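Local coordinates for acetyltransferase (Vibrio fischeri, PDB 3JVN), which probably transfers an acyl group, most likely acetyl from acetyl-CoA, to an acceptor not yet identified, as a member of the GNAT family, at residues Ala61-Val66 with Lys98-Glu103. Residues are numbered along the deposited sequence; the frame is centred on the assembly and turned at random.
Sequences AEMDDV and KEYRRE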
ATOM      1  N   ALA A  61       2.181 -26.863  -5.140  1.00 34.79           N
ATOM      2  CA  ALA A  61       3.131 -27.787  -4.529  1.00 38.11           C
ATOM      3  C   ALA A  61       2.709 -29.186  -4.990  1.00 41.07           C
ATOM      4  O   ALA A  61       1.604 -29.636  -4.680  1.00 42.18           O
ATOM      5  CB  ALA A  61       3.061 -27.685  -3.012  1.00 35.83           C
ATOM      6  N   GLU A  62       3.574 -29.861  -5.743  1.00 44.29           N
ATOM      7  CA  GLU A  62       3.270 -31.197  -6.253  1.00 48.26           C
ATOM      8  C   GLU A  62       4.141 -32.216  -5.529  1.00 52.18           C
ATOM      9  O   GLU A  62       5.368 -32.131  -5.563  1.00 52.91           O
ATOM     10  CB  GLU A  62       3.535 -31.252  -7.771  1.00 47.82           C
ATOM     11  CG  GLU A  62       2.451 -31.957  -8.605  1.00 46.34           C
ATOM     12  CD  GLU A  62       2.667 -31.811 -10.112  1.00 47.78           C
ATOM     13  OE1 GLU A  62       1.775 -32.218 -10.889  1.00 48.02           O
ATOM     14  OE2 GLU A  62       3.729 -31.295 -10.525  1.00 47.94           O
HETATM   15  N   MSE A  63       3.506 -33.173  -4.863  1.00 57.32           N
HETATM   16  CA  MSE A  63       4.251 -34.194  -4.140  1.00 62.75           C
HETATM   17  C   MSE A  63       4.708 -35.292  -5.096  1.00 63.31           C
HETATM   18  O   MSE A  63       5.852 -35.289  -5.557  1.00 64.26           O
HETATM   19  CB  MSE A  63       3.397 -34.795  -3.020  1.00 67.98           C
HETATM   20  CG  MSE A  63       4.133 -35.819  -2.163  1.00 74.50           C
HETATM   21 SE   MSE A  63       5.803 -35.138  -1.437  1.00 87.21          SE
HETATM   22  CE  MSE A  63       5.195 -34.611   0.331  1.00 81.48           C
ATOM     23  N   ASP A  64       3.810 -36.225  -5.396  1.00 63.35           N
ATOM     24  CA  ASP A  64       4.133 -37.324  -6.299  1.00 63.40           C
ATOM     25  C   ASP A  64       3.737 -36.952  -7.721  1.00 62.82           C
ATOM     26  O   ASP A  64       4.584 -36.823  -8.605  1.00 63.57           O
ATOM     27  CB  ASP A  64       3.400 -38.597  -5.859  1.00 64.17           C
ATOM     28  CG  ASP A  64       4.354 -39.682  -5.389  1.00 64.60           C
ATOM     29  OD1 ASP A  64       5.138 -40.173  -6.228  1.00 65.47           O
ATOM     30  OD2 ASP A  64       4.330 -40.035  -4.186  1.00 64.07           O
ATOM     31  N   ASP A  65       2.436 -36.786  -7.925  1.00 61.71           N
ATOM     32  CA  ASP A  65       1.885 -36.402  -9.216  1.00 59.24           C
ATOM     33  C   ASP A  65       0.563 -35.719  -8.916  1.00 57.14           C
ATOM     34  O   ASP A  65      -0.233 -35.444  -9.813  1.00 57.11           O
ATOM     35  CB  ASP A  65       1.640 -37.629 -10.098  1.00 61.58           C
ATOM     36  CG  ASP A  65       2.599 -37.704 -11.279  1.00 63.71           C
ATOM     37  OD1 ASP A  65       2.672 -36.715 -12.048  1.00 63.31           O
ATOM     38  OD2 ASP A  65       3.271 -38.752 -11.439  1.00 63.94           O
ATOM     39  N   VAL A  66       0.342 -35.464  -7.630  1.00 53.65           N
ATOM     40  CA  VAL A  66      -0.871 -34.814  -7.159  1.00 50.78           C
ATOM     41  C   VAL A  66      -0.541 -33.463  -6.502  1.00 48.22           C
ATOM     42  O   VAL A  66       0.445 -33.329  -5.776  1.00 46.57           O
ATOM     43  CB  VAL A  66      -1.628 -35.735  -6.154  1.00 51.50           C
ATOM     44  CG1 VAL A  66      -0.701 -36.147  -5.018  1.00 54.04           C
ATOM     45  CG2 VAL A  66      -2.861 -35.028  -5.604  1.00 50.91           C
ATOM     46  N   LYS A  98      -5.013 -30.953   4.520  1.00 46.95           N
ATOM     47  CA  LYS A  98      -4.919 -31.179   5.963  1.00 47.68           C
ATOM     48  C   LYS A  98      -3.943 -32.319   6.263  1.00 48.74           C
ATOM     49  O   LYS A  98      -3.410 -32.430   7.367  1.00 49.79           O
ATOM     50  CB  LYS A  98      -6.314 -31.485   6.545  1.00 46.07           C
ATOM     51  CG  LYS A  98      -7.339 -30.342   6.350  1.00 45.53           C
ATOM     52  CD  LYS A  98      -8.546 -30.409   7.315  1.00 45.55           C
ATOM     53  CE  LYS A  98      -8.120 -30.201   8.788  1.00 48.34           C
ATOM     54  NZ  LYS A  98      -9.223 -30.233   9.830  1.00 48.54           N
ATOM     55  N   GLU A  99      -3.684 -33.143   5.255  1.00 52.08           N
ATOM     56  CA  GLU A  99      -2.777 -34.270   5.400  1.00 54.37           C
ATOM     57  C   GLU A  99      -1.316 -33.867   5.171  1.00 54.91           C
ATOM     58  O   GLU A  99      -0.397 -34.616   5.510  1.00 55.21           O
ATOM     59  CB  GLU A  99      -3.175 -35.360   4.409  1.00 56.79           C
ATOM     60  CG  GLU A  99      -2.412 -36.654   4.563  1.00 59.95           C
ATOM     61  CD  GLU A  99      -2.506 -37.514   3.330  1.00 61.44           C
ATOM     62  OE1 GLU A  99      -3.643 -37.850   2.934  1.00 63.47           O
ATOM     63  OE2 GLU A  99      -1.446 -37.841   2.755  1.00 61.75           O
ATOM     64  N   TYR A 100      -1.102 -32.683   4.605  1.00 55.55           N
ATOM     65  CA  TYR A 100       0.254 -32.219   4.328  1.00 54.51           C
ATOM     66  C   TYR A 100       0.703 -30.959   5.072  1.00 54.78           C
ATOM     67  O   TYR A 100       1.773 -30.408   4.784  1.00 53.76           O
ATOM     68  CB  TYR A 100       0.420 -32.018   2.823  1.00 53.92           C
ATOM     69  CG  TYR A 100       0.522 -33.316   2.059  1.00 53.62           C
ATOM     70  CD1 TYR A 100       1.764 -33.849   1.717  1.00 54.04           C
ATOM     71  CD2 TYR A 100      -0.623 -34.030   1.702  1.00 54.22           C
ATOM     72  CE1 TYR A 100       1.865 -35.062   1.038  1.00 53.86           C
ATOM     73  CE2 TYR A 100      -0.534 -35.247   1.024  1.00 53.76           C
ATOM     74  CZ  TYR A 100       0.716 -35.753   0.697  1.00 53.04           C
ATOM     75  OH  TYR A 100       0.816 -36.952   0.032  1.00 51.59           O
ATOM     76  N   ARG A 101      -0.103 -30.497   6.021  1.00 54.67           N
ATOM     77  CA  ARG A 101       0.269 -29.313   6.788  1.00 56.02           C
ATOM     78  C   ARG A 101       1.379 -29.683   7.772  1.00 58.03           C
ATOM     79  O   ARG A 101       1.707 -30.860   7.930  1.00 57.36           O
ATOM     80  CB  ARG A 101      -0.943 -28.749   7.537  1.00 54.89           C
ATOM     81  CG  ARG A 101      -1.685 -27.679   6.756  1.00 53.75           C
ATOM     82  CD  ARG A 101      -2.999 -28.169   6.170  1.00 52.95           C
ATOM     83  NE  ARG A 101      -4.118 -28.011   7.094  1.00 52.97           N
ATOM     84  CZ  ARG A 101      -5.383 -27.889   6.706  1.00 53.50           C
ATOM     85  NH1 ARG A 101      -5.681 -27.907   5.415  1.00 53.32           N
ATOM     86  NH2 ARG A 101      -6.356 -27.744   7.600  1.00 53.77           N
ATOM     87  N   ARG A 102       1.960 -28.681   8.428  1.00 59.84           N
ATOM     88  CA  ARG A 102       3.038 -28.931   9.382  1.00 61.66           C
ATOM     89  C   ARG A 102       4.206 -29.630   8.687  1.00 62.24           C
ATOM     90  O   ARG A 102       4.876 -30.479   9.278  1.00 61.60           O
ATOM     91  CB  ARG A 102       2.535 -29.809  10.535  1.00 63.06           C
ATOM     92  CG  ARG A 102       1.956 -29.051  11.719  1.00 65.07           C
ATOM     93  CD  ARG A 102       3.046 -28.694  12.725  1.00 67.20           C
ATOM     94  NE  ARG A 102       4.129 -27.923  12.116  1.00 68.03           N
ATOM     95  CZ  ARG A 102       5.223 -27.522  12.759  1.00 67.77           C
ATOM     96  NH1 ARG A 102       5.396 -27.816  14.043  1.00 67.07           N
ATOM     97  NH2 ARG A 102       6.146 -26.823  12.113  1.00 67.46           N
ATOM     98  N   GLU A 103       4.452 -29.273   7.430  1.00 62.57           N
ATOM     99  CA  GLU A 103       5.538 -29.889   6.675  1.00 62.42           C
ATOM    100  C   GLU A 103       6.375 -28.858   5.914  1.00 61.23           C
ATOM    101  O   GLU A 103       7.229 -29.215   5.100  1.00 60.93           O
ATOM    102  CB  GLU A 103       4.958 -30.931   5.713  1.00 64.44           C
ATOM    103  CG  GLU A 103       5.980 -31.822   5.023  1.00 66.63           C
ATOM    104  CD  GLU A 103       5.350 -33.091   4.489  1.00 68.92           C
ATOM    105  OE1 GLU A 103       6.068 -33.910   3.871  1.00 69.72           O
ATOM    106  OE2 GLU A 103       4.128 -33.273   4.696  1.00 69.23           O
TER
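M63, a selenomethionine, has CG anti to its backbone N, beside the carbonyl carbon (chi1 -177°), and then bends at both chi2 and chi3, a hooked course that swings the terminal methyl CE round to the ring of Y100. The tyrosine meets it with CG lying beside the backbone N and anti to the carbonyl carbon (chi1 -74°), which carries the phenol from the 98-103 loop toward the turn. CE of M63 arrives at the rim of the ring near its plane, 3.4 Å from CE1 of Y100. Further back along the same chain, CG of M63 approaches from off the plane, 4.0 Å from that CE1 and 4.1 Å from OH of Y100. E103 comes at the methyl from the opposite direction: its chain is extended beyond CG, and OE1 ends 3.7 Å from CE of M63, a van der Waals approach of a carboxylate to a methyl. The contact is therefore small and apolar in the main, a surface patch in which one bent side chain bridges a hairpin turn and a loop. I68 of strand 67-79 touches both M63 and Y100. The backbone N of M63 donates to O of V66 at 3.2 Å, closing the turn of the β-hairpin between antiparallel strands 56-62 and 67-79. Across the contact is the loop that leaves strand 86-96 and enters helix 105-118; here R101-E103, just after Y100, match the first three positions of the Q/R-x-x-G-x-G/A motif, consistent with the pyrophosphate-binding loop through which GNAT acetyltransferases typically hold acetyl-CoA.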